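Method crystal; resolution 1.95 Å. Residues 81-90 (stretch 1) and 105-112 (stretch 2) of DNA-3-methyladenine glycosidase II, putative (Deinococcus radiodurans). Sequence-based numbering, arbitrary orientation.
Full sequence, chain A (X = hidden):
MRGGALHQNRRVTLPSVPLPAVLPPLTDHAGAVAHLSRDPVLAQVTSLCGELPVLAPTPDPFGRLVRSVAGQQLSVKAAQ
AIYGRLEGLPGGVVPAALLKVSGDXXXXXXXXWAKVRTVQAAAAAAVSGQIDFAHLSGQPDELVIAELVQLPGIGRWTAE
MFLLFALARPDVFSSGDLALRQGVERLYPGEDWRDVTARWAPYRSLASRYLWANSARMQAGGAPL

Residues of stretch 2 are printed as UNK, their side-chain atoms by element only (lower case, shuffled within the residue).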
ATOM      1  N   ALA A  81      -9.263  15.092   6.441  1.00 15.28           N
ATOM      2  CA  ALA A  81      -9.542  16.514   6.233  1.00 14.68           C
ATOM      3  C   ALA A  81      -8.934  17.071   4.959  1.00 14.26           C
ATOM      4  O   ALA A  81      -9.612  17.749   4.171  1.00 12.98           O
ATOM      5  CB  ALA A  81      -9.013  17.317   7.427  1.00 14.66           C
ATOM      6  N   ILE A  82      -7.629  16.840   4.796  1.00 13.84           N
ATOM      7  CA  ILE A  82      -6.887  17.373   3.660  1.00 13.68           C
ATOM      8  C   ILE A  82      -7.338  16.719   2.350  1.00 13.82           C
ATOM      9  O   ILE A  82      -7.446  17.392   1.330  1.00 14.19           O
ATOM     10  CB  ILE A  82      -5.349  17.219   3.859  1.00 13.62           C
ATOM     11  CG1 ILE A  82      -4.599  18.117   2.874  1.00 15.00           C
ATOM     12  CG2 ILE A  82      -4.903  15.766   3.739  1.00 14.22           C
ATOM     13  CD1 ILE A  82      -3.183  18.422   3.303  1.00 12.50           C
ATOM     14  N   TYR A  83      -7.640  15.427   2.384  1.00 13.57           N
ATOM     15  CA  TYR A  83      -8.160  14.752   1.200  1.00 13.69           C
ATOM     16  C   TYR A  83      -9.538  15.335   0.822  1.00 13.57           C
ATOM     17  O   TYR A  83      -9.832  15.519  -0.339  1.00 13.11           O
ATOM     18  CB  TYR A  83      -8.248  13.221   1.366  1.00 13.97           C
ATOM     19  CG  TYR A  83      -8.559  12.553   0.038  1.00 13.01           C
ATOM     20  CD1 TYR A  83      -7.608  12.534  -0.968  1.00 11.90           C
ATOM     21  CD2 TYR A  83      -9.807  12.030  -0.236  1.00 11.71           C
ATOM     22  CE1 TYR A  83      -7.884  11.988  -2.196  1.00 13.66           C
ATOM     23  CE2 TYR A  83     -10.091  11.462  -1.493  1.00 12.30           C
ATOM     24  CZ  TYR A  83      -9.120  11.449  -2.455  1.00 11.55           C
ATOM     25  OH  TYR A  83      -9.355  10.924  -3.707  1.00 13.52           O
ATOM     26  N   GLY A  84     -10.345  15.661   1.829  1.00 14.18           N
ATOM     27  CA  GLY A  84     -11.631  16.303   1.612  1.00 13.82           C
ATOM     28  C   GLY A  84     -11.463  17.669   1.008  1.00 13.92           C
ATOM     29  O   GLY A  84     -12.235  18.062   0.162  1.00 15.92           O
ATOM     30  N   ARG A  85     -10.440  18.404   1.414  1.00 13.55           N
ATOM     31  CA  ARG A  85     -10.150  19.708   0.761  1.00 13.31           C
ATOM     32  C   ARG A  85      -9.702  19.577  -0.709  1.00 13.42           C
ATOM     33  O   ARG A  85     -10.051  20.414  -1.564  1.00 13.07           O
ATOM     34  CB  ARG A  85      -9.149  20.509   1.565  1.00 12.66           C
ATOM     35  CG  ARG A  85      -9.682  20.858   2.908  1.00 14.46           C
ATOM     36  CD  ARG A  85      -8.854  21.926   3.600  1.00 15.15           C
ATOM     37  NE  ARG A  85      -7.570  21.406   4.038  1.00 16.66           N
ATOM     38  CZ  ARG A  85      -7.367  20.766   5.177  1.00 17.33           C
ATOM     39  NH1 ARG A  85      -8.379  20.524   5.997  1.00 18.26           N
ATOM     40  NH2 ARG A  85      -6.136  20.382   5.503  1.00 17.27           N
ATOM     41  N   LEU A  86      -8.963  18.513  -1.012  1.00 12.78           N
ATOM     42  CA  LEU A  86      -8.632  18.183  -2.395  1.00 12.46           C
ATOM     43  C   LEU A  86      -9.878  17.887  -3.221  1.00 12.51           C
ATOM     44  O   LEU A  86     -10.036  18.419  -4.333  1.00 12.77           O
ATOM     45  CB  LEU A  86      -7.623  17.012  -2.465  1.00 11.59           C
ATOM     46  CG  LEU A  86      -6.204  17.397  -1.981  1.00  8.89           C
ATOM     47  CD1 LEU A  86      -5.383  16.159  -1.828  1.00 11.51           C
ATOM     48  CD2 LEU A  86      -5.480  18.454  -2.868  1.00 11.13           C
ATOM     49  N   GLU A  87     -10.736  17.027  -2.680  1.00 13.44           N
ATOM     50  CA  GLU A  87     -12.057  16.718  -3.251  1.00 14.92           C
ATOM     51  C   GLU A  87     -12.902  17.955  -3.515  1.00 14.46           C
ATOM     52  O   GLU A  87     -13.727  17.963  -4.402  1.00 14.58           O
ATOM     53  CB  GLU A  87     -12.845  15.769  -2.324  1.00 14.64           C
ATOM     54  CG  GLU A  87     -12.297  14.345  -2.296  1.00 17.66           C
ATOM     55  CD  GLU A  87     -13.134  13.408  -1.441  1.00 17.93           C
ATOM     56  OE1 GLU A  87     -13.373  13.734  -0.267  1.00 27.50           O
ATOM     57  OE2 GLU A  87     -13.546  12.354  -1.935  1.00 21.07           O
ATOM     58  N   GLY A  88     -12.657  19.002  -2.753  1.00 15.02           N
ATOM     59  CA  GLY A  88     -13.424  20.228  -2.832  1.00 15.51           C
ATOM     60  C   GLY A  88     -12.894  21.217  -3.837  1.00 15.54           C
ATOM     61  O   GLY A  88     -13.557  22.194  -4.160  1.00 17.21           O
ATOM     62  N   LEU A  89     -11.701  20.966  -4.353  1.00 15.49           N
ATOM     63  CA  LEU A  89     -11.184  21.778  -5.445  1.00 14.84           C
ATOM     64  C   LEU A  89     -12.043  21.534  -6.674  1.00 14.47           C
ATOM     65  O   LEU A  89     -12.675  20.455  -6.808  1.00 14.55           O
ATOM     66  CB  LEU A  89      -9.723  21.425  -5.753  1.00 14.09           C
ATOM     67  CG  LEU A  89      -8.680  21.733  -4.675  1.00 12.89           C
ATOM     68  CD1 LEU A  89      -7.350  21.085  -5.048  1.00 10.61           C
ATOM     69  CD2 LEU A  89      -8.543  23.230  -4.503  1.00 10.68           C
ATOM     70  N   PRO A  90     -12.075  22.525  -7.583  1.00 15.05           N
ATOM     71  CA  PRO A  90     -12.829  22.397  -8.823  1.00 15.20           C
ATOM     72  C   PRO A  90     -12.439  21.157  -9.632  1.00 15.42           C
ATOM     73  O   PRO A  90     -11.267  20.986  -9.963  1.00 15.22           O
ATOM     74  CB  PRO A  90     -12.436  23.667  -9.593  1.00 15.32           C
ATOM     75  CG  PRO A  90     -12.073  24.631  -8.571  1.00 15.94           C
ATOM     76  CD  PRO A  90     -11.404  23.841  -7.503  1.00 15.18           C
ATOM     77  N   UNK A 105      -2.581  27.046  -4.732  1.00 11.93           N
ATOM     78  CA  UNK A 105      -3.816  26.530  -4.181  1.00 12.24           C
ATOM     79  C   UNK A 105      -3.669  25.112  -3.614  1.00 11.83           C
ATOM     80  O   UNK A 105      -4.346  24.777  -2.652  1.00 11.35           O
ATOM     81  c   UNK A 105      -5.350  28.131  -5.464  1.00 15.92           C
ATOM     82  o   UNK A 105      -5.970  28.408  -6.502  1.00 17.89           O
ATOM     83  c   UNK A 105      -4.969  26.652  -5.194  1.00 13.18           C
ATOM     84  o   UNK A 105      -4.998  29.021  -4.652  1.00 20.89           O
ATOM     85  N   UNK A 106      -2.791  24.287  -4.185  1.00 10.58           N
ATOM     86  CA  UNK A 106      -2.516  22.980  -3.585  1.00 10.75           C
ATOM     87  C   UNK A 106      -1.770  23.120  -2.275  1.00 10.97           C
ATOM     88  O   UNK A 106      -2.070  22.423  -1.319  1.00 11.65           O
ATOM     89  c   UNK A 106      -1.728  22.095  -4.532  1.00 10.37           C
ATOM     90  c   UNK A 106      -3.725  20.821  -5.459  1.00 10.95           C
ATOM     91  c   UNK A 106      -1.583  21.081  -6.803  1.00  8.19           C
ATOM     92  c   UNK A 106      -2.512  21.727  -5.798  1.00  9.46           C
ATOM     93  N   UNK A 107      -0.809  24.043  -2.204  1.00 10.81           N
ATOM     94  CA  UNK A 107      -0.210  24.384  -0.910  1.00 11.53           C
ATOM     95  C   UNK A 107      -1.279  24.838   0.060  1.00 11.04           C
ATOM     96  O   UNK A 107      -1.283  24.472   1.241  1.00 10.35           O
ATOM     97  n   UNK A 107       3.543  25.206   0.631  1.00 17.09           N
ATOM     98  c   UNK A 107       0.806  25.510  -1.064  1.00 12.14           C
ATOM     99  n   UNK A 107       4.577  25.744   2.636  1.00 16.49           N
ATOM    100  c   UNK A 107       2.832  24.318  -0.299  1.00 16.11           C
ATOM    101  c   UNK A 107       2.127  25.033  -1.478  1.00 14.69           C
ATOM    102  c   UNK A 107       3.847  24.904   1.895  1.00 16.60           C
ATOM    103  n   UNK A 107       3.421  23.773   2.450  1.00 14.08           N
ATOM    104  N   UNK A 108      -2.178  25.637  -0.471  1.00 11.76           N
ATOM    105  CA  UNK A 108      -3.309  26.219   0.256  1.00 12.70           C
ATOM    106  C   UNK A 108      -4.205  25.246   0.962  1.00 12.63           C
ATOM    107  O   UNK A 108      -4.797  25.590   1.984  1.00 14.91           O
ATOM    108  N   UNK A 109      -4.284  24.017   0.472  1.00 12.92           N
ATOM    109  CA  UNK A 109      -5.099  23.027   1.139  1.00 12.35           C
ATOM    110  C   UNK A 109      -4.352  22.418   2.283  1.00 11.66           C
ATOM    111  O   UNK A 109      -4.926  21.666   3.026  1.00 11.39           O
ATOM    112  c   UNK A 109      -5.642  21.877   0.188  1.00 13.36           C
ATOM    113  c   UNK A 109      -6.514  22.470  -0.896  1.00 13.07           C
ATOM    114  c   UNK A 109      -4.489  20.982  -0.352  1.00 12.35           C
ATOM    115  N   UNK A 110      -3.061  22.708   2.399  1.00 11.52           N
ATOM    116  CA  UNK A 110      -2.259  22.199   3.500  1.00 11.32           C
ATOM    117  C   UNK A 110      -1.150  21.256   3.130  1.00 10.51           C
ATOM    118  O   UNK A 110      -0.477  20.740   4.018  1.00 11.81           O
ATOM    119  N   UNK A 111      -0.921  21.048   1.840  1.00  9.82           N
ATOM    120  CA  UNK A 111       0.111  20.125   1.392  1.00  8.84           C
ATOM    121  C   UNK A 111       1.500  20.716   1.497  1.00  8.18           C
ATOM    122  O   UNK A 111       1.726  21.854   1.155  1.00  8.25           O
ATOM    123  c   UNK A 111      -1.270  17.425   0.397  1.00  5.75           C
ATOM    124  c   UNK A 111      -0.123  19.691  -0.057  1.00  8.59           C
ATOM    125  c   UNK A 111      -1.332  18.806  -0.333  1.00  7.41           C
ATOM    126  c   UNK A 111      -1.435  18.565  -1.808  1.00 11.47           C
ATOM    127  N   UNK A 112       2.441  19.920   1.956  1.00  8.25           N
ATOM    128  CA  UNK A 112       3.863  20.296   1.843  1.00  8.31           C
ATOM    129  C   UNK A 112       4.224  20.484   0.357  1.00  9.16           C
ATOM    130  O   UNK A 112       3.542  19.954  -0.515  1.00  8.33           O
ATOM    131  o   UNK A 112       4.566  18.031   1.662  1.00  5.45           O
ATOM    132  c   UNK A 112       4.686  19.185   2.439  1.00  8.03           C
TER

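Position 105 has four side-chain atoms, two carbons with two oxygens on the second. Its CA-to-CB bond points toward stretch 1, yet CB, its nearest side-chain atom, is 5.0 Å from Leu 89 CD2, beyond contact range. This is a carboxylate bonded directly to CB, hence Asp 105.

Position 106 carries four carbons, forked at the second. Its CA-to-CB bond runs sideways, but the end comes nearer: one terminal carbon lies 3.7 Å from Leu 89 CD1 and 3.9 Å from Leu 86 CD2. Forking beyond CB excludes isoleucine, so this is Leu 106.

Position 107 shows three carbons, a nitrogen, then a carbon bearing two more nitrogens, all out of reach of stretch 1. That guanidinium defines Arg 107. One terminal nitrogen, NH1, instead donates a hydrogen bond to the backbone O of position 111 at 2.9 Å, with a nearly straight N-H...O angle of 172°.

Position 108 has no side-chain atoms and touches nothing on stretch 1; it is Gly 108. An ideal CB here would clash at 3.0 Å with O of Asp 105.

Position 109 has three carbons, one carrying the other two. One branch carbon packs 3.7 Å from Leu 86 CD2, while the other lies 4.2 Å from Leu 89 CD2. Branching at CB identifies Val 109, whose CA-to-CB bond points toward stretch 1 and which has the largest covered area of either stretch, 98 Å².

Position 110 also lacks a side chain. A CB would be jammed against the preceding carbonyl O and would sit 3.3 Å from both Ile 82 CD1 and Arg 85 NH2. With a phi of 115°, this supports Gly 110. The residue closes the helix in a Schellman motif, with Gly 110 N bonded to Arg 107 O at 2.8 Å.

Position 111 repeats the four-carbon fork at the second atom, and one terminal carbon is 3.6 Å from Ile 82 CD1: Leu 111.

Position 112 has one carbon and one oxygen and makes no contact with stretch 1, matching Ser 112. At the N-cap position, its side chain caps a backbone N just past the stretch.

The contact buries 376 Å², summed over both sides, and combines apolar packing with a polar clasp. Ile 82, Leu 86 and Leu 89 line the helix and the loop after it, meeting Leu 106, Val 109 and Leu 111. Arg 85 reaches Val 109 O through two hydrogen bonds, from NE at 2.8 Å (155°) and NH2 at 3.0 Å (140°). The acceptor lies near the guanidinium plane, at its edge, so both N-H groups can converge on one carbonyl.

Stretch 2, residues 105-112: DLRGVGLS
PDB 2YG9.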